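Local atomic coordinates of arabinan endo-1,5-alpha-l-arabinosidase A (Cellvibrio cellulosa, PDB entry 1GYH), a protein that hydrolyses the alpha-1,5-linked arabinofuranosyl bonds of linear arabinan, releasing almost exclusively arabinotriose, as part of plant cell wall degradation. Residues A[1-5]-A[312-318]; A[91-97]-A[109-115]; A[172-176]-A[188-192]. All coordinates share one frame; numbering follows the deposited sequence.

Contact 1: residues A[1-5]-A[312-318]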
loop_
_atom_site.group_PDB
_atom_site.type_symbol
_atom_site.label_atom_id
_atom_site.label_comp_id
_atom_site.label_asym_id
_atom_site.label_seq_id
_atom_site.Cartn_x
_atom_site.Cartn_y
_atom_site.Cartn_z
ATOM N N GLY A 1 7.066 -25.389 -2.602
ATOM C CA GLY A 1 7.261 -24.655 -3.708
ATOM C C GLY A 1 8.700 -24.834 -4.119
ATOM O O GLY A 1 8.926 -25.760 -4.866
ATOM N N ALA A 2 9.624 -23.956 -3.728
ATOM C CA ALA A 2 11.086 -24.111 -3.936
ATOM C C ALA A 2 11.852 -22.786 -3.996
ATOM O O ALA A 2 12.896 -22.725 -3.379
ATOM C CB ALA A 2 11.395 -24.850 -5.039
ATOM N N LYS A 3 11.342 -21.775 -4.737
ATOM C CA LYS A 3 11.851 -20.377 -4.689
ATOM C C LYS A 3 10.954 -19.491 -3.819
ATOM O O LYS A 3 9.784 -19.779 -3.716
ATOM C CB LYS A 3 11.847 -19.748 -6.101
ATOM C CG LYS A 3 13.056 -20.099 -6.929
ATOM C CD LYS A 3 13.012 -19.313 -8.279
ATOM C CE LYS A 3 13.363 -20.180 -9.481
ATOM N NZ LYS A 3 13.945 -19.390 -10.630
ATOM N N GLN A 4 11.478 -18.394 -3.258
ATOM C CA GLN A 4 10.625 -17.423 -2.551
ATOM C C GLN A 4 9.694 -16.709 -3.521
ATOM O O GLN A 4 10.025 -16.552 -4.733
ATOM C CB GLN A 4 11.469 -16.399 -1.781
ATOM C CG GLN A 4 12.211 -17.034 -0.651
ATOM C CD GLN A 4 12.975 -16.085 0.242
ATOM O OE1 GLN A 4 12.478 -15.004 0.685
ATOM N NE2 GLN A 4 14.190 -16.509 0.568
ATOM N N VAL A 5 8.528 -16.291 -3.036
ATOM C CA VAL A 5 7.653 -15.535 -3.881
ATOM C C VAL A 5 8.046 -14.060 -4.055
ATOM O O VAL A 5 8.312 -13.307 -3.093
ATOM C CB VAL A 5 6.115 -15.833 -3.715
ATOM C CG1 VAL A 5 5.731 -16.789 -2.620
ATOM C CG2 VAL A 5 5.277 -14.653 -3.804
ATOM N N TYR A 312 11.611 -15.652 7.766
ATOM C CA TYR A 312 10.359 -15.791 6.993
ATOM C C TYR A 312 10.748 -16.086 5.533
ATOM O O TYR A 312 11.374 -15.250 4.854
ATOM C CB TYR A 312 9.417 -14.616 7.051
ATOM C CG TYR A 312 8.252 -14.818 6.124
ATOM C CD1 TYR A 312 7.106 -15.488 6.556
ATOM C CD2 TYR A 312 8.314 -14.421 4.774
ATOM C CE1 TYR A 312 6.040 -15.715 5.700
ATOM C CE2 TYR A 312 7.243 -14.658 3.913
ATOM C CZ TYR A 312 6.117 -15.309 4.371
ATOM O OH TYR A 312 5.063 -15.575 3.521
ATOM N N ILE A 313 10.427 -17.288 5.101
ATOM C CA ILE A 313 10.791 -17.833 3.764
ATOM C C ILE A 313 9.544 -18.383 3.039
ATOM O O ILE A 313 9.167 -19.539 3.200
ATOM C CB ILE A 313 11.893 -18.907 3.875
ATOM C CG1 ILE A 313 13.144 -18.324 4.485
ATOM C CG2 ILE A 313 12.288 -19.462 2.466
ATOM C CD1 ILE A 313 14.253 -19.357 4.817
ATOM N N SER A 314 8.911 -17.531 2.233
ATOM C CA SER A 314 7.795 -17.928 1.405
ATOM C C SER A 314 8.278 -18.964 0.389
ATOM O O SER A 314 9.489 -19.066 0.127
ATOM C CB SER A 314 7.129 -16.732 0.688
ATOM O OG SER A 314 8.006 -16.096 -0.260
ATOM N N GLN A 315 7.325 -19.733 -0.124
ATOM C CA GLN A 315 7.564 -20.772 -1.125
ATOM C C GLN A 315 6.504 -20.652 -2.228
ATOM O O GLN A 315 5.294 -20.685 -1.970
ATOM C CB GLN A 315 7.537 -22.172 -0.498
ATOM C CG GLN A 315 8.601 -22.471 0.604
ATOM C CD GLN A 315 10.042 -22.733 0.079
ATOM O OE1 GLN A 315 10.489 -23.880 0.024
ATOM N NE2 GLN A 315 10.765 -21.664 -0.262
ATOM N N ARG A 316 6.960 -20.525 -3.470
ATOM C CA ARG A 316 6.067 -20.543 -4.631
ATOM C C ARG A 316 5.773 -21.963 -5.107
ATOM O O ARG A 316 6.651 -22.665 -5.620
ATOM C CB ARG A 316 6.645 -19.697 -5.771
ATOM C CG ARG A 316 5.886 -19.801 -7.085
ATOM C CD ARG A 316 4.576 -19.112 -7.090
ATOM N NE ARG A 316 3.913 -19.219 -8.396
ATOM C CZ ARG A 316 4.132 -18.410 -9.438
ATOM N NH1 ARG A 316 4.994 -17.390 -9.378
ATOM N NH2 ARG A 316 3.465 -18.634 -10.547
ATOM N N LEU A 317 4.515 -22.357 -4.941
ATOM C CA LEU A 317 3.996 -23.667 -5.326
ATOM C C LEU A 317 3.794 -23.775 -6.842
ATOM O O LEU A 317 3.522 -22.787 -7.510
ATOM C CB LEU A 317 2.640 -23.912 -4.645
ATOM C CG LEU A 317 2.621 -24.180 -3.123
ATOM C CD1 LEU A 317 1.159 -24.146 -2.622
ATOM C CD2 LEU A 317 3.271 -25.533 -2.803
ATOM N N LYS A 318 3.894 -24.990 -7.368
ATOM C CA LYS A 318 3.446 -25.260 -8.761
ATOM C C LYS A 318 1.929 -25.107 -8.911
ATOM O O LYS A 318 1.151 -25.391 -7.987
ATOM C CB LYS A 318 3.844 -26.666 -9.223
ATOM C CG LYS A 318 5.286 -27.104 -8.825
ATOM C CD LYS A 318 6.326 -25.956 -8.996
ATOM C CE LYS A 318 7.484 -25.997 -7.956
ATOM N NZ LYS A 318 8.796 -25.465 -8.528
ATOM O OXT LYS A 318 1.436 -24.670 -9.974
HETATM O O HOH W 1 13.692 -21.813 -0.927
HETATM O O HOH W 2 9.119 -22.327 -6.589
HETATM O O HOH W 3 9.883 -14.866 1.182
#
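The hydroxyl of Ser314 accepts the backbone N-H of Val5, with 2.8 Å between Val5 N and Ser314 OG. OG lies between the backbone N and the carbonyl carbon (chi1 65°), and this turns it to the N-terminal segment. Val5 CG1 packs beside the same group, 3.6 Å from Ser314 CB. Two residues on, Arg316 N gives a nearly straight bond to Lys3 O at 2.9 Å, arriving almost head-on to the carbonyl. Gln315 folds back at chi2, and its NE2 donates to Ser314 O at 2.9 Å, with that oxygen in the plane of the amide. The same nitrogen donates to a water that in turn donates to Ala2 O. A second water joins Lys3 N to Arg316 O, and a third joins Gln4 OE1 to Ser314 N. Gln4 OE1 is also held by Lys290. On the outer side Ile313 CG2 meets Gln4 CG at 4.0 Å. Val5 also bonds through its backbone to Leu289, and Gln315 to Val37 and Trp39. The N-terminal segment thus lies between strand 286-296 and the short strand 315-316, which edges the first sheet. This is a junction of the two chain ends in a five-bladed beta-propeller.

Contact 2: residues A[91-97]-A[109-115]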
loop_
_atom_site.group_PDB
_atom_site.type_symbol
_atom_site.label_atom_id
_atom_site.label_comp_id
_atom_site.label_asym_id
_atom_site.label_seq_id
_atom_site.Cartn_x
_atom_site.Cartn_y
_atom_site.Cartn_z
ATOM N N ALA A 91 -4.250 7.601 -11.726
ATOM C CA ALA A 91 -5.584 7.469 -11.158
ATOM C C ALA A 91 -5.685 6.162 -10.370
ATOM O O ALA A 91 -5.061 5.130 -10.736
ATOM C CB ALA A 91 -6.672 7.494 -12.238
ATOM N N ILE A 92 -6.505 6.234 -9.322
ATOM C CA ILE A 92 -6.888 5.064 -8.526
ATOM C C ILE A 92 -8.271 4.610 -8.919
ATOM O O ILE A 92 -9.233 5.396 -8.927
ATOM C CB ILE A 92 -6.786 5.388 -7.012
ATOM C CG1 ILE A 92 -5.340 5.601 -6.609
ATOM C CG2 ILE A 92 -7.406 4.258 -6.194
ATOM C CD1 ILE A 92 -5.162 6.430 -5.291
ATOM N N GLY A 93 -8.353 3.341 -9.297
ATOM C CA GLY A 93 -9.589 2.683 -9.613
ATOM C C GLY A 93 -10.011 1.674 -8.534
ATOM O O GLY A 93 -9.243 1.371 -7.632
ATOM N N VAL A 94 -11.217 1.161 -8.657
ATOM C CA VAL A 94 -11.644 0.042 -7.810
ATOM C C VAL A 94 -12.486 -0.971 -8.566
ATOM O O VAL A 94 -13.386 -0.604 -9.326
ATOM C CB VAL A 94 -12.357 0.562 -6.517
ATOM C CG1 VAL A 94 -13.626 1.266 -6.816
ATOM C CG2 VAL A 94 -12.584 -0.595 -5.519
ATOM N N THR A 95 -12.148 -2.249 -8.382
ATOM C CA THR A 95 -12.917 -3.355 -8.906
ATOM C C THR A 95 -13.373 -4.286 -7.761
ATOM O O THR A 95 -12.664 -4.479 -6.793
ATOM C CB THR A 95 -12.104 -4.091 -10.032
ATOM O OG1 THR A 95 -12.856 -5.173 -10.601
ATOM C CG2 THR A 95 -10.809 -4.700 -9.506
ATOM N N VAL A 96 -14.562 -4.841 -7.904
ATOM C CA VAL A 96 -15.282 -5.545 -6.833
ATOM C C VAL A 96 -15.650 -6.948 -7.243
ATOM O O VAL A 96 -16.010 -7.186 -8.389
ATOM C CB VAL A 96 -16.536 -4.762 -6.461
ATOM C CG1 VAL A 96 -17.204 -5.341 -5.198
ATOM C CG2 VAL A 96 -16.166 -3.323 -6.197
ATOM N N ASN A 97 -15.548 -7.879 -6.298
ATOM C CA ASN A 97 -15.905 -9.279 -6.497
ATOM C C ASN A 97 -16.723 -9.765 -5.266
ATOM O O ASN A 97 -16.525 -9.267 -4.138
ATOM C CB ASN A 97 -14.624 -10.099 -6.616
ATOM C CG ASN A 97 -14.813 -11.402 -7.389
ATOM O OD1 ASN A 97 -15.879 -12.021 -7.360
ATOM N ND2 ASN A 97 -13.760 -11.832 -8.070
ATOM N N TRP A 109 -14.581 -10.264 -11.149
ATOM C CA TRP A 109 -14.204 -8.883 -10.910
ATOM C C TRP A 109 -14.939 -7.899 -11.828
ATOM O O TRP A 109 -14.925 -8.042 -13.060
ATOM C CB TRP A 109 -12.678 -8.705 -11.065
ATOM C CG TRP A 109 -11.876 -9.401 -10.026
ATOM C CD1 TRP A 109 -11.208 -10.580 -10.166
ATOM C CD2 TRP A 109 -11.687 -8.995 -8.676
ATOM N NE1 TRP A 109 -10.607 -10.926 -8.981
ATOM C CE2 TRP A 109 -10.879 -9.965 -8.053
ATOM C CE3 TRP A 109 -12.119 -7.900 -7.916
ATOM C CZ2 TRP A 109 -10.512 -9.896 -6.699
ATOM C CZ3 TRP A 109 -11.737 -7.822 -6.537
ATOM C CH2 TRP A 109 -10.927 -8.807 -5.973
ATOM N N GLU A 110 -15.578 -6.894 -11.217
ATOM C CA GLU A 110 -16.356 -5.895 -11.922
ATOM C C GLU A 110 -15.806 -4.511 -11.638
ATOM O O GLU A 110 -15.882 -4.000 -10.522
ATOM C CB GLU A 110 -17.846 -6.002 -11.543
ATOM C CG GLU A 110 -18.376 -7.426 -11.681
ATOM C CD GLU A 110 -19.882 -7.555 -11.591
ATOM O OE1 GLU A 110 -20.583 -6.552 -11.322
ATOM O OE2 GLU A 110 -20.362 -8.678 -11.804
ATOM N N ASP A 111 -15.261 -3.874 -12.669
ATOM C CA ASP A 111 -14.611 -2.568 -12.489
ATOM C C ASP A 111 -15.675 -1.499 -12.299
ATOM O O ASP A 111 -16.673 -1.489 -12.994
ATOM C CB ASP A 111 -13.753 -2.214 -13.715
ATOM C CG ASP A 111 -12.871 -1.010 -13.489
ATOM O OD1 ASP A 111 -12.425 -0.768 -12.333
ATOM O OD2 ASP A 111 -12.549 -0.255 -14.422
ATOM N N LYS A 112 -15.420 -0.598 -11.372
ATOM C CA LYS A 112 -16.296 0.502 -11.050
ATOM C C LYS A 112 -15.692 1.856 -11.473
ATOM O O LYS A 112 -16.312 2.911 -11.283
ATOM C CB LYS A 112 -16.587 0.465 -9.531
ATOM C CG LYS A 112 -17.153 -0.899 -9.031
ATOM C CD LYS A 112 -18.450 -1.262 -9.691
ATOM C CE LYS A 112 -18.977 -2.608 -9.228
ATOM N NZ LYS A 112 -20.307 -2.916 -9.787
ATOM N N GLY A 113 -14.476 1.829 -12.056
ATOM C CA GLY A 113 -13.851 3.035 -12.604
ATOM C C GLY A 113 -13.005 3.862 -11.626
ATOM O O GLY A 113 -12.510 3.380 -10.587
ATOM N N ILE A 114 -12.832 5.133 -11.976
ATOM C CA ILE A 114 -11.906 6.004 -11.327
ATOM C C ILE A 114 -12.481 6.610 -10.052
ATOM O O ILE A 114 -13.506 7.288 -10.083
ATOM C CB ILE A 114 -11.466 7.142 -12.291
ATOM C CG1 ILE A 114 -10.703 6.531 -13.500
ATOM C CG2 ILE A 114 -10.665 8.167 -11.540
ATOM C CD1 ILE A 114 -10.480 7.555 -14.614
ATOM N N VAL A 115 -11.779 6.366 -8.951
ATOM C CA VAL A 115 -12.090 6.954 -7.647
ATOM C C VAL A 115 -11.540 8.375 -7.579
ATOM O O VAL A 115 -12.240 9.312 -7.245
ATOM C CB VAL A 115 -11.488 6.119 -6.496
ATOM C CG1 VAL A 115 -11.837 6.722 -5.138
ATOM C CG2 VAL A 115 -11.951 4.620 -6.554
#
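Asn97 lies over the face of the Trp109 indole at the close-packed end of this strand pair. Its CB sits 3.6 Å from the centroid of the six-membered ring, 12° off the normal, a CH-pi contact. Its amide stands steeply to the ring, with the planes 78° apart, and OD1 is held by the backbone N-H groups of Thr99 and Arg108. Trp109 NE1 bonds to Tyr107, whose ring meets the indole nearly at a right angle. Thr95 O lies at the edge of the indole, 3.5 Å from Trp109 CZ3. At the other end, Val94 CG1 meets Val115 CG2 at 3.8 Å, and Ile92 and Val115 both reach Met142 of strand 140-144.

The outer side is looser. Lys112 CG stands beside its own backbone N (chi1 -55°), 3.9 Å from Val96 CG2. The bend at chi2 then brings Lys112 CE near the same methyl. Its NZ makes a long salt bridge to Glu110 OE1, while Glu110 OE2 pairs with Arg108. On the opposite face, with Thr95, Asp111 is fixed by two hydrogen bonds, OD1 with Tyr80 and OD2 with Trp52.

Val96 and Glu110 form a hydrogen-bonded pair, with Glu110 N to Val96 O at 2.9 Å. Lys112 N reaches Val94 O, also at 2.9 Å, and Val115 N reaches Ile92 O at 2.7 Å. The register slips by one residue between Gly93 and Thr95. The arrangement is an antiparallel pair with a beta bulge, formed by the last two strands of a propeller blade.

Contact 3: residues A[172-176]-A[188-192]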
loop_
_atom_site.group_PDB
_atom_site.type_symbol
_atom_site.label_atom_id
_atom_site.label_comp_id
_atom_site.label_asym_id
_atom_site.label_seq_id
_atom_site.Cartn_x
_atom_site.Cartn_y
_atom_site.Cartn_z
ATOM N N ILE A 172 -1.868 14.372 5.733
ATOM C CA ILE A 172 -1.426 13.522 6.850
ATOM C C ILE A 172 0.091 13.384 6.973
ATOM O O ILE A 172 0.598 13.195 8.069
ATOM C CB ILE A 172 -2.173 12.130 6.870
ATOM C CG1 ILE A 172 -1.918 11.293 5.590
ATOM C CG2 ILE A 172 -3.688 12.357 7.152
ATOM C CD1 ILE A 172 -2.512 9.854 5.560
ATOM N N ALA A 173 0.849 13.485 5.858
ATOM C CA ALA A 173 2.299 13.476 5.941
ATOM C C ALA A 173 2.879 14.193 4.726
ATOM O O ALA A 173 2.337 14.068 3.646
ATOM C CB ALA A 173 2.854 12.079 6.008
ATOM N N LYS A 174 4.006 14.863 4.930
ATOM C CA LYS A 174 4.639 15.705 3.893
ATOM C C LYS A 174 6.123 15.833 4.160
ATOM O O LYS A 174 6.568 15.797 5.330
ATOM C CB LYS A 174 4.036 17.134 3.900
ATOM C CG LYS A 174 2.549 17.302 3.596
ATOM C CD LYS A 174 2.223 18.813 3.625
ATOM C CE LYS A 174 0.916 19.226 4.211
ATOM N NZ LYS A 174 0.844 20.748 4.403
ATOM N N LEU A 175 6.912 15.996 3.086
ATOM C CA LEU A 175 8.285 16.457 3.186
ATOM C C LEU A 175 8.455 17.747 2.333
ATOM O O LEU A 175 7.555 18.110 1.574
ATOM C CB LEU A 175 9.250 15.393 2.739
ATOM C CG LEU A 175 9.285 14.108 3.579
ATOM C CD1 LEU A 175 10.064 12.983 2.880
ATOM C CD2 LEU A 175 9.925 14.437 4.920
ATOM N N GLU A 176 9.587 18.435 2.510
ATOM C CA GLU A 176 9.744 19.818 2.023
ATOM C C GLU A 176 9.632 19.856 0.485
ATOM O O GLU A 176 10.103 18.949 -0.183
ATOM C CB GLU A 176 11.080 20.410 2.465
ATOM C CG GLU A 176 11.310 21.887 2.097
ATOM C CD GLU A 176 10.270 22.817 2.685
ATOM O OE1 GLU A 176 10.428 23.204 3.870
ATOM O OE2 GLU A 176 9.292 23.162 1.972
ATOM N N SER A 188 11.974 16.312 -4.358
ATOM C CA SER A 188 12.908 15.676 -3.430
ATOM C C SER A 188 12.219 15.069 -2.193
ATOM O O SER A 188 12.894 14.510 -1.338
ATOM C CB SER A 188 13.952 16.691 -2.954
ATOM O OG SER A 188 13.314 17.779 -2.288
ATOM N N ALA A 189 10.903 15.191 -2.128
ATOM C CA ALA A 189 10.089 14.651 -1.037
ATOM C C ALA A 189 9.884 13.113 -1.233
ATOM O O ALA A 189 8.890 12.675 -1.809
ATOM C CB ALA A 189 8.782 15.392 -1.002
ATOM N N GLN A 190 10.858 12.313 -0.789
ATOM C CA GLN A 190 10.847 10.871 -1.014
ATOM C C GLN A 190 10.014 10.217 0.090
ATOM O O GLN A 190 10.558 9.683 1.066
ATOM C CB GLN A 190 12.279 10.307 -1.068
ATOM C CG GLN A 190 13.198 11.016 -2.128
ATOM C CD GLN A 190 14.656 10.660 -2.107
ATOM O OE1 GLN A 190 15.424 11.117 -3.015
ATOM N NE2 GLN A 190 15.078 9.854 -1.147
ATOM N N ILE A 191 8.696 10.328 -0.075
ATOM C CA ILE A 191 7.700 9.774 0.824
ATOM C C ILE A 191 6.552 9.231 0.026
ATOM O O ILE A 191 6.051 9.908 -0.885
ATOM C CB ILE A 191 7.163 10.847 1.866
ATOM C CG1 ILE A 191 6.126 10.196 2.795
ATOM C CG2 ILE A 191 6.561 12.136 1.199
ATOM C CD1 ILE A 191 5.615 11.088 3.896
ATOM N N GLU A 192 6.116 8.012 0.332
ATOM C CA GLU A 192 4.969 7.409 -0.370
ATOM C C GLU A 192 4.324 6.255 0.413
ATOM O O GLU A 192 4.843 5.805 1.433
ATOM C CB GLU A 192 5.388 6.893 -1.786
ATOM C CG GLU A 192 6.346 5.711 -1.799
ATOM C CD GLU A 192 6.869 5.345 -3.185
ATOM O OE1 GLU A 192 6.547 6.081 -4.179
ATOM O OE2 GLU A 192 7.617 4.319 -3.274
HETATM O O HOH W 4 12.417 17.349 0.299
HETATM O O HOH W 5 10.459 18.313 -2.929
#
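Ser188 meets Glu176 through water. One water donates to Glu176 O at 2.9 Å and is hydrogen-bonded to Ser188 OG at 2.8 Å. A second donates to the same Glu176 O and accepts from Ser188 N at 2.9 Å. Two waters therefore grip one carbonyl oxygen, and no direct hydrogen bond joins the two segments.

Ala189 comes next and points to the other segment. Its CB touches Leu175 CB at 3.8 Å and also lies near Glu176 O. The CB of Gln190 points away from 172-176, and its side chain touches Phe147 and Leu211. Its carbonyl oxygen remains close to Leu175 CD1. Ala189 and Gln190 are the centres of successive inverse gamma turns, which carry the chain into strand 191-199.

Ile191 makes the main apolar contact. Its CG1 is anti to the backbone N (chi1 -179°) and the chain continues extended, so CD1 reaches Ala173 CB at 3.6 Å. The CB end meets the other partner: Leu175 CD1 lies 3.7 Å from Ile191 CB, and the two side chains pass at a slant. Leu151 touches both Ala173 and Ile191, while Trp209 packs on Ile191.

Glu192 follows without touching 172-176. Its carboxylate is bonded to Ser146 through OE1 and to Tyr220 through OE2. It is the probable proton donor and also probably binds substrate. The contact is an apolar seam between two neighbouring propeller blades, at the start of the strand that bears this glutamate of the family 43 active site.

In the fold
Along the chain, contact 2 closes before contact 3 opens, and both fall between the two chain ends that meet in contact 1. The three occupy different parts of one five-bladed propeller. Contact 1 ties the two chain ends together at the outer edge of the first sheet. Contact 2 is strand pairing within a blade, between strands 90-97 and 110-118. Contact 3 spans two blades, from the end of strand 169-173 to the start of strand 191-199, which bears the probable proton donor. The centres of contacts 1 and 3 are 34 Å apart, on opposite sides of the chain's centre. Contacts 2 and 3 are closer, with nearest atoms about 11 Å apart. Blade-to-blade packing thus borders the active site.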